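Long-range contacts in fucose-specific lectin (PDB 6GKE), which binds L-fucose at sites between the blades of a six-bladed beta-propeller, preferring the alpha-1,6-linked core fucose of glycoproteins: residues A116-G121 and A170-P175; A126-R131 and Y147-K152. The protein carries 1 engineered substitution. All coordinates share one frame; numbering follows the deposited sequence. Where two conformers were deposited one is given.

Interaction 1 of 2, residues A116-G121 and A170-P175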
ATOM      1  N   ALA A 116     -18.574 -11.003   6.263  1.00  4.27           N
ATOM      2  CA  ALA A 116     -18.549 -11.315   7.677  1.00  4.40           C
ATOM      3  C   ALA A 116     -19.051 -12.742   7.850  1.00  4.36           C
ATOM      4  O   ALA A 116     -19.767 -13.266   7.000  1.00  5.11           O
ATOM      5  CB  ALA A 116     -19.396 -10.347   8.466  1.00  4.85           C
ATOM      6  N   ALA A 117     -18.680 -13.364   8.966  1.00  4.55           N
ATOM      7  CA  ALA A 117     -19.150 -14.696   9.252  1.00  4.77           C
ATOM      8  C   ALA A 117     -19.293 -14.868  10.758  1.00  4.55           C
ATOM      9  O   ALA A 117     -18.593 -14.229  11.541  1.00  5.43           O
ATOM     10  CB  ALA A 117     -18.227 -15.746   8.673  1.00  5.34           C
ATOM     11  N   LEU A 118     -20.203 -15.769  11.132  1.00  4.71           N
ATOM     12  CA  LEU A 118     -20.355 -16.185  12.514  1.00  4.84           C
ATOM     13  C   LEU A 118     -20.592 -17.695  12.552  1.00  4.92           C
ATOM     14  O   LEU A 118     -20.901 -18.328  11.540  1.00  4.97           O
ATOM     15  CB  LEU A 118     -21.485 -15.405  13.203  1.00  5.12           C
ATOM     16  CG  LEU A 118     -22.891 -15.532  12.612  1.00  5.41           C
ATOM     17  CD1 LEU A 118     -23.548 -16.872  12.925  1.00  5.55           C
ATOM     18  CD2 LEU A 118     -23.775 -14.398  13.121  1.00  6.04           C
ATOM     19  N   GLN A 119     -20.452 -18.258  13.749  1.00  5.14           N
ATOM     20  CA  GLN A 119     -20.681 -19.665  13.966  1.00  5.36           C
ATOM     21  C   GLN A 119     -21.194 -19.852  15.392  1.00  5.28           C
ATOM     22  O   GLN A 119     -20.755 -19.157  16.301  1.00  5.95           O
ATOM     23  CB  GLN A 119     -19.388 -20.454  13.740  1.00  6.12           C
ATOM     24  CG  GLN A 119     -19.542 -21.970  13.775  1.00  6.47           C
ATOM     25  CD  GLN A 119     -19.640 -22.627  15.133  1.00  6.61           C
ATOM     26  OE1 GLN A 119     -20.268 -23.678  15.262  1.00  7.17           O
ATOM     27  NE2 GLN A 119     -19.001 -22.053  16.146  1.00  7.35           N
ATOM     28  N   TRP A 120     -22.088 -20.825  15.574  1.00  5.43           N
ATOM     29  CA  TRP A 120     -22.422 -21.278  16.925  1.00  5.97           C
ATOM     30  C   TRP A 120     -22.715 -22.775  16.906  1.00  6.00           C
ATOM     31  O   TRP A 120     -23.184 -23.327  15.917  1.00  6.28           O
ATOM     32  CB  TRP A 120     -23.618 -20.520  17.531  1.00  6.37           C
ATOM     33  CG  TRP A 120     -24.934 -21.123  17.149  1.00  6.65           C
ATOM     34  CD1 TRP A 120     -25.595 -22.116  17.812  1.00  7.05           C
ATOM     35  CD2 TRP A 120     -25.702 -20.855  15.963  1.00  7.22           C
ATOM     36  NE1 TRP A 120     -26.725 -22.476  17.133  1.00  7.98           N
ATOM     37  CE2 TRP A 120     -26.824 -21.715  15.999  1.00  7.92           C
ATOM     38  CE3 TRP A 120     -25.572 -19.962  14.892  1.00  8.00           C
ATOM     39  CZ2 TRP A 120     -27.798 -21.709  15.005  1.00  9.25           C
ATOM     40  CZ3 TRP A 120     -26.540 -19.959  13.910  1.00  8.64           C
ATOM     41  CH2 TRP A 120     -27.633 -20.822  13.968  1.00  9.69           C
ATOM     42  N   GLY A 121     -22.468 -23.397  18.057  1.00  6.32           N
ATOM     43  CA  GLY A 121     -22.932 -24.736  18.336  1.00  6.80           C
ATOM     44  C   GLY A 121     -21.887 -25.819  18.125  1.00  6.92           C
ATOM     45  O   GLY A 121     -21.964 -26.874  18.751  1.00  8.11           O
ATOM     46  N   ALA A 170     -20.568  -9.409  12.381  1.00  5.09           N
ATOM     47  CA  ALA A 170     -21.521 -10.496  12.609  1.00  4.93           C
ATOM     48  C   ALA A 170     -21.097 -11.291  13.841  1.00  5.13           C
ATOM     49  O   ALA A 170     -19.972 -11.768  13.909  1.00  6.22           O
ATOM     50  CB  ALA A 170     -21.605 -11.395  11.400  1.00  5.42           C
ATOM     51  N   THR A 171     -22.015 -11.472  14.791  1.00  4.82           N
ATOM     52  CA  THR A 171     -21.680 -12.233  15.986  1.00  5.14           C
ATOM     53  C   THR A 171     -22.895 -13.044  16.443  1.00  5.30           C
ATOM     54  O   THR A 171     -24.033 -12.578  16.371  1.00  5.55           O
ATOM     55  CB  THR A 171     -21.109 -11.303  17.066  1.00  5.64           C
ATOM     56  OG1 THR A 171     -20.647 -12.080  18.173  1.00  6.64           O
ATOM     57  CG2 THR A 171     -22.092 -10.269  17.565  1.00  6.07           C
ATOM     58  N   ALA A 172     -22.625 -14.265  16.920  1.00  5.60           N
ATOM     59  CA  ALA A 172     -23.627 -15.101  17.564  1.00  5.72           C
ATOM     60  C   ALA A 172     -23.572 -14.817  19.064  1.00  6.03           C
ATOM     61  O   ALA A 172     -22.649 -15.250  19.748  1.00  7.17           O
ATOM     62  CB  ALA A 172     -23.383 -16.562  17.269  1.00  6.26           C
ATOM     63  N   ILE A 173     -24.554 -14.061  19.559  1.00  6.15           N
ATOM     64  CA  ILE A 173     -24.547 -13.591  20.950  1.00  6.56           C
ATOM     65  C   ILE A 173     -25.044 -14.678  21.907  1.00  7.32           C
ATOM     66  O   ILE A 173     -24.940 -14.524  23.119  1.00  8.44           O
ATOM     67  CB  ILE A 173     -25.359 -12.291  21.098  1.00  7.06           C
ATOM     68  CG1 ILE A 173     -26.862 -12.497  20.891  1.00  7.43           C
ATOM     69  CG2 ILE A 173     -24.800 -11.208  20.185  1.00  7.11           C
ATOM     70  CD1 ILE A 173     -27.701 -11.319  21.348  1.00  7.55           C
ATOM     71  N   GLY A 174     -25.607 -15.750  21.354  1.00  7.67           N
ATOM     72  CA  GLY A 174     -26.050 -16.903  22.102  1.00  8.08           C
ATOM     73  C   GLY A 174     -26.420 -17.987  21.107  1.00  8.02           C
ATOM     74  O   GLY A 174     -26.332 -17.757  19.902  1.00  7.74           O
ATOM     75  N   PRO A 175     -26.838 -19.181  21.565  1.00  9.09           N
ATOM     76  CA  PRO A 175     -27.183 -20.257  20.641  1.00  9.37           C
ATOM     77  C   PRO A 175     -28.306 -19.828  19.689  1.00  8.91           C
ATOM     78  O   PRO A 175     -29.408 -19.526  20.123  1.00 10.17           O
ATOM     79  CB  PRO A 175     -27.626 -21.397  21.567  1.00 10.73           C
ATOM     80  CG  PRO A 175     -26.938 -21.099  22.881  1.00 11.65           C
ATOM     81  CD  PRO A 175     -26.931 -19.589  22.973  1.00 10.54           C
TER
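Ala116 and Ala170 meet methyl to methyl, CB to CB at 3.8 Å, and begin a row of apolar contacts between strands 116-120 and 170-174. Next in the row is Leu118. Its CD2 lies 4.1 Å from Ala170 CB and 3.7 Å from the carbonyl carbon of Thr171, so one methyl packs on side chain and backbone together. Further on, Ala172 CB touches Trp120 CB at 4.0 Å and approaches the backbone O of Gln119.

The strands run nearly the same way, at 17°, and their axes come within 5.6 Å of each other, yet they belong to separate four-stranded sheets. Each is the first strand of its sheet, as expected where neighbouring blades of a beta-propeller abut, and packing rather than backbone pairing joins them. Ile173 and Gly174 both face a single residue of strand 177-183, a classic beta bulge.

Beyond the bulge, Pro175 meets the indole of Trp120. Trp120 CD1 is 3.7 Å from Pro175 CA, and Pro175 C lies 3.9 Å above the ring plane, displaced toward the rim. Trp120 also touches one bound fucose and Ile173 another, so the two strands contribute to different sugar pockets.

Polar groups look elsewhere: Gln119 OE1 accepts a hydrogen bond from Gly122 N, just past the strand, whereas Thr171, whose CB points away from strand 116-120, hydrogen-bonds Ser218 OG through OG1.

Interaction 2 of 2, residues A126-R131 and Y147-K152. With FUC (alpha-L-fucopyranose), chain B; FUC (alpha-L-fucopyranose), chain E; NDG (2-acetamido-2-deoxy-alpha-D-glucopyranose), chain C.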
ATOM      1  N   ALA A 126     -21.652 -31.773  19.036  1.00  9.91           N
ATOM      2  CA  ALA A 126     -22.732 -31.089  18.319  1.00 10.63           C
ATOM      3  C   ALA A 126     -22.182 -30.490  17.033  1.00 10.25           C
ATOM      4  O   ALA A 126     -21.017 -30.102  16.974  1.00  9.72           O
ATOM      5  CB  ALA A 126     -23.355 -30.016  19.182  1.00 11.41           C
ATOM      6  N   PRO A 127     -23.003 -30.393  15.965  1.00 10.80           N
ATOM      7  CA  PRO A 127     -22.529 -29.852  14.695  1.00 10.54           C
ATOM      8  C   PRO A 127     -22.452 -28.334  14.694  1.00  8.87           C
ATOM      9  O   PRO A 127     -23.145 -27.656  15.453  1.00  8.81           O
ATOM     10  CB  PRO A 127     -23.594 -30.338  13.706  1.00 11.98           C
ATOM     11  CG  PRO A 127     -24.853 -30.347  14.536  1.00 12.49           C
ATOM     12  CD  PRO A 127     -24.405 -30.840  15.898  1.00 11.58           C
ATOM     13  N   PRO A 128     -21.613 -27.763  13.808  1.00  8.11           N
ATOM     14  CA  PRO A 128     -21.509 -26.316  13.677  1.00  7.34           C
ATOM     15  C   PRO A 128     -22.681 -25.732  12.885  1.00  6.54           C
ATOM     16  O   PRO A 128     -23.303 -26.405  12.062  1.00  7.27           O
ATOM     17  CB  PRO A 128     -20.197 -26.136  12.906  1.00  8.24           C
ATOM     18  CG  PRO A 128     -20.151 -27.360  12.019  1.00  8.72           C
ATOM     19  CD  PRO A 128     -20.721 -28.472  12.878  1.00  8.93           C
ATOM     20  N   ASN A 129     -22.936 -24.450  13.136  1.00  6.05           N
ATOM     21  CA  ASN A 129     -23.889 -23.655  12.391  1.00  5.87           C
ATOM     22  C   ASN A 129     -23.162 -22.391  11.951  1.00  5.72           C
ATOM     23  O   ASN A 129     -22.749 -21.618  12.807  1.00  6.66           O
ATOM     24  CB  ASN A 129     -25.108 -23.281  13.231  1.00  6.17           C
ATOM     25  CG  ASN A 129     -25.831 -24.497  13.759  1.00  6.89           C
ATOM     26  OD1 ASN A 129     -26.698 -25.047  13.082  1.00  7.92           O
ATOM     27  ND2 ASN A 129     -25.463 -24.928  14.954  1.00  7.51           N
ATOM     28  N   ILE A 130     -22.978 -22.223  10.638  1.00  5.31           N
ATOM     29  CA  ILE A 130     -22.210 -21.106  10.092  1.00  4.95           C
ATOM     30  C   ILE A 130     -23.162 -20.195   9.322  1.00  4.55           C
ATOM     31  O   ILE A 130     -24.059 -20.675   8.637  1.00  4.87           O
ATOM     32  CB  ILE A 130     -21.059 -21.591   9.185  1.00  5.39           C
ATOM     33  CG1 ILE A 130     -20.162 -22.608   9.890  1.00  6.23           C
ATOM     34  CG2 ILE A 130     -20.247 -20.414   8.660  1.00  5.58           C
ATOM     35  CD1 ILE A 130     -19.240 -23.353   8.956  1.00  7.01           C
ATOM     36  N   ARG A 131     -22.925 -18.890   9.417  1.00  4.54           N
ATOM     37  CA  ARG A 131     -23.632 -17.919   8.586  1.00  4.49           C
ATOM     38  C   ARG A 131     -22.590 -16.971   7.998  1.00  4.45           C
ATOM     39  O   ARG A 131     -21.715 -16.497   8.725  1.00  5.28           O
ATOM     40  CB  ARG A 131     -24.673 -17.142   9.397  1.00  5.03           C
ATOM     41  CG  ARG A 131     -25.692 -18.008  10.132  1.00  5.33           C
ATOM     42  CD  ARG A 131     -26.648 -18.714   9.187  1.00  5.42           C
ATOM     43  NE  ARG A 131     -27.689 -19.485   9.861  1.00  6.05           N
ATOM     44  CZ  ARG A 131     -27.627 -20.780  10.168  1.00  6.22           C
ATOM     45  NH1 ARG A 131     -26.501 -21.465  10.017  1.00  6.66           N
ATOM     46  NH2 ARG A 131     -28.706 -21.398  10.628  1.00  7.20           N
ATOM     47  N   TYR A 147     -25.625 -16.535   3.544  1.00  4.81           N
ATOM     48  CA  TYR A 147     -25.555 -17.953   3.173  1.00  5.07           C
ATOM     49  C   TYR A 147     -25.410 -18.762   4.467  1.00  5.19           C
ATOM     50  O   TYR A 147     -24.771 -18.327   5.425  1.00  5.71           O
ATOM     51  CB  TYR A 147     -24.482 -18.244   2.104  1.00  5.31           C
ATOM     52  CG  TYR A 147     -25.096 -18.919   0.903  1.00  5.44           C
ATOM     53  CD1 TYR A 147     -25.841 -18.180  -0.004  1.00  5.85           C
ATOM     54  CD2 TYR A 147     -25.072 -20.298   0.739  1.00  6.01           C
ATOM     55  CE1 TYR A 147     -26.532 -18.783  -1.041  1.00  6.30           C
ATOM     56  CE2 TYR A 147     -25.761 -20.918  -0.294  1.00  6.45           C
ATOM     57  CZ  TYR A 147     -26.498 -20.158  -1.185  1.00  6.36           C
ATOM     58  OH  TYR A 147     -27.208 -20.745  -2.196  1.00  7.81           O
ATOM     59  N   VAL A 148     -26.041 -19.935   4.467  1.00  5.19           N
ATOM     60  CA  VAL A 148     -26.348 -20.698   5.672  1.00  5.49           C
ATOM     61  C   VAL A 148     -25.741 -22.096   5.571  1.00  5.77           C
ATOM     62  O   VAL A 148     -26.031 -22.804   4.611  1.00  6.49           O
ATOM     63  CB  VAL A 148     -27.879 -20.815   5.807  1.00  6.39           C
ATOM     64  CG1 VAL A 148     -28.304 -21.776   6.906  1.00  7.06           C
ATOM     65  CG2 VAL A 148     -28.528 -19.452   5.987  1.00  6.86           C
ATOM     66  N   TRP A 149     -24.970 -22.509   6.584  1.00  5.71           N
ATOM     67  CA  TRP A 149     -24.574 -23.909   6.756  0.50  6.34           C
ATOM     68  C   TRP A 149     -25.129 -24.416   8.081  1.00  6.32           C
ATOM     69  O   TRP A 149     -24.627 -24.037   9.137  1.00  7.39           O
ATOM     70  CB  TRP A 149     -23.057 -24.132   6.779  0.50  7.40           C
ATOM     71  CG  TRP A 149     -22.710 -25.551   7.130  0.50  8.38           C
ATOM     72  CD1 TRP A 149     -22.668 -26.149   8.361  0.50  9.05           C
ATOM     73  CD2 TRP A 149     -22.409 -26.587   6.185  0.50  9.40           C
ATOM     74  NE1 TRP A 149     -22.352 -27.478   8.240  0.50  9.46           N
ATOM     75  CE2 TRP A 149     -22.177 -27.772   6.913  0.50  9.55           C
ATOM     76  CE3 TRP A 149     -22.298 -26.613   4.794  0.50  9.55           C
ATOM     77  CZ2 TRP A 149     -21.844 -28.972   6.285  0.50  9.89           C
ATOM     78  CZ3 TRP A 149     -21.971 -27.797   4.175  0.50  9.71           C
ATOM     79  CH2 TRP A 149     -21.742 -28.957   4.913  0.50 10.03           C
ATOM     80  N   SER A 150     -26.138 -25.278   8.013  1.00  7.47           N
ATOM     81  CA  SER A 150     -26.568 -26.057   9.165  1.00  8.48           C
ATOM     82  C   SER A 150     -26.774 -27.502   8.689  1.00  9.12           C
ATOM     83  O   SER A 150     -27.795 -28.127   8.956  1.00 11.22           O
ATOM     84  CB  SER A 150     -27.784 -25.449   9.859  1.00  9.18           C
ATOM     85  OG  SER A 150     -27.454 -24.243  10.559  1.00  9.29           O
ATOM     86  N   GLY A 151     -25.756 -28.005   7.976  1.00  9.05           N
ATOM     87  CA  GLY A 151     -25.670 -29.364   7.440  1.00  9.54           C
ATOM     88  C   GLY A 151     -25.345 -29.383   5.952  1.00  9.39           C
ATOM     89  O   GLY A 151     -24.754 -30.328   5.448  1.00  9.95           O
ATOM     90  N   LYS A 152     -25.773 -28.338   5.244  1.00  9.41           N
ATOM     91  CA  LYS A 152     -25.584 -28.147   3.806  1.00  8.85           C
ATOM     92  C   LYS A 152     -25.665 -26.640   3.567  1.00  8.10           C
ATOM     93  O   LYS A 152     -26.330 -25.959   4.330  1.00 10.39           O
ATOM     94  CB  LYS A 152     -26.706 -28.797   2.986  1.00 10.85           C
ATOM     95  CG  LYS A 152     -26.855 -30.307   3.085  1.00 12.50           C
ATOM     96  CD  LYS A 152     -25.729 -31.050   2.413  1.00 14.94           C
ATOM     97  CE  LYS A 152     -25.802 -32.548   2.617  1.00 17.88           C
ATOM     98  NZ  LYS A 152     -26.921 -33.157   1.861  1.00 20.18           N
TER
HETATM   99  C1  FUC B   2     -16.863 -28.688   5.434  1.00  8.32           C
HETATM  100  C2  FUC B   2     -16.878 -27.650   4.318  1.00  7.36           C
HETATM  101  C3  FUC B   2     -18.236 -26.964   4.247  1.00  6.62           C
HETATM  102  C4  FUC B   2     -18.570 -26.380   5.618  1.00  6.32           C
HETATM  103  C5  FUC B   2     -18.580 -27.509   6.642  1.00  6.80           C
HETATM  104  C6  FUC B   2     -18.919 -27.047   8.048  1.00  7.09           C
HETATM  105  O2  FUC B   2     -16.583 -28.280   3.067  1.00  8.65           O
HETATM  106  O3  FUC B   2     -18.240 -25.984   3.204  1.00  6.57           O
HETATM  107  O4  FUC B   2     -17.593 -25.420   6.044  1.00  6.36           O
HETATM  108  O5  FUC B   2     -17.279 -28.122   6.676  1.00  7.10           O
HETATM  109  C1  FUC E 405     -31.882 -19.920   9.257  1.00  9.58           C
HETATM  110  C2  FUC E 405     -31.734 -18.738   8.307  1.00  8.46           C
HETATM  111  C3  FUC E 405     -31.968 -17.437   9.086  1.00  7.36           C
HETATM  112  C4  FUC E 405     -31.032 -17.366  10.296  1.00  7.18           C
HETATM  113  C5  FUC E 405     -31.332 -18.575  11.172  1.00  7.93           C
HETATM  114  C6  FUC E 405     -30.504 -18.597  12.440  1.00  8.49           C
HETATM  115  O1  FUC E 405     -33.263 -20.023   9.596  1.00 10.92           O
HETATM  116  O2  FUC E 405     -32.648 -18.883   7.202  1.00 10.29           O
HETATM  117  O3  FUC E 405     -31.821 -16.303   8.232  1.00  6.84           O
HETATM  118  O4  FUC E 405     -29.656 -17.439   9.916  1.00  6.83           O
HETATM  119  O5  FUC E 405     -31.070 -19.768  10.432  1.00  8.61           O
HETATM  120  C1  NDG C   1     -20.819 -32.625   4.524  1.00 25.30           C
HETATM  121  C2  NDG C   1     -20.253 -33.057   3.176  1.00 25.30           C
HETATM  122  C3  NDG C   1     -18.832 -33.575   3.358  1.00 24.30           C
HETATM  123  C4  NDG C   1     -17.976 -32.530   4.067  1.00 21.42           C
HETATM  124  C5  NDG C   1     -18.627 -32.035   5.357  1.00 18.83           C
HETATM  125  C6  NDG C   1     -17.861 -30.862   5.954  1.00 13.55           C
HETATM  126  C7  NDG C   1     -21.814 -33.842   1.443  1.00 31.14           C
HETATM  127  C8  NDG C   1     -22.608 -35.010   0.931  1.00 31.69           C
HETATM  128  O5  NDG C   1     -19.972 -31.627   5.099  1.00 21.87           O
HETATM  129  O3  NDG C   1     -18.270 -33.868   2.075  1.00 27.74           O
HETATM  130  O4  NDG C   1     -16.682 -33.062   4.366  1.00 26.43           O
HETATM  131  O6  NDG C   1     -17.755 -29.735   5.056  1.00  9.82           O
HETATM  132  O7  NDG C   1     -21.844 -32.762   0.870  1.00 32.64           O
HETATM  133  N2  NDG C   1     -21.090 -34.071   2.546  1.00 29.08           N
HETATM  134  O1  NDG C   1     -20.913 -33.750   5.405  1.00 30.16           O
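Arg131 lays its guanidinium against Val148, with CG1 of the valine 3.5 Å above the centre of the flat group. The bend at chi2 (-69°) turns CD; the guanidinium itself lies beside Ser150, whose OG is in its plane and accepts from NH1 at 3.0 Å and from NH2 at 3.1 Å. Ser150 OG in turn donates to a lone pair of Asn129 OD1 (2.8 Å), so three bonds grip one hydroxyl. Arg131 NH1 also donates to Ile130 O from above the carbonyl plane, while Trp149 N reaches that oxygen from the opposite face. With its rotation fixed in this way, the guanidinium offers NE to O4 of the chain E fucose at 2.8 Å and NH2 to O5 at 2.9 Å. Trp149, modelled in two conformers, is equally enclosed in one of them: Gly151 C and Lys152 N cover one ring face, the chain B fucose the other.

The solvent side is the turn, where the well-bonded Ser150 is exposed although Arg131 and Val148 are buried.

Ile130 N to Trp149 O and Trp149 N to Ile130 O, both 2.9 Å, set the register of the antiparallel hairpin, which lies between strands 116-120 and 153-162 as the middle of a propeller blade.

In the fold
Interaction 2 pairs the two middle strands within one blade; interaction 1 joins that blade's first strand to the next blade, and their centres are about 11 Å apart. Strands 116-120 and 129-134 are adjacent, and probable hydrogen bonds tie them, Leu118 N to Arg131 O at 2.9 Å and Trp120 O to Asn129 ND2 at 2.9 Å. Asn129 thus bonds both the backbone O of Trp120 and the hydroxyl of Ser150, consistent with a second-shell role behind Arg131. Trp120 and Arg131, whose side chains approach to about 4 Å, line the same fucose pocket, completed by Glu146, Ala157, Leu178, Trp194 and Trp199. Ile130 and Trp149 serve the neighbouring glycan site instead.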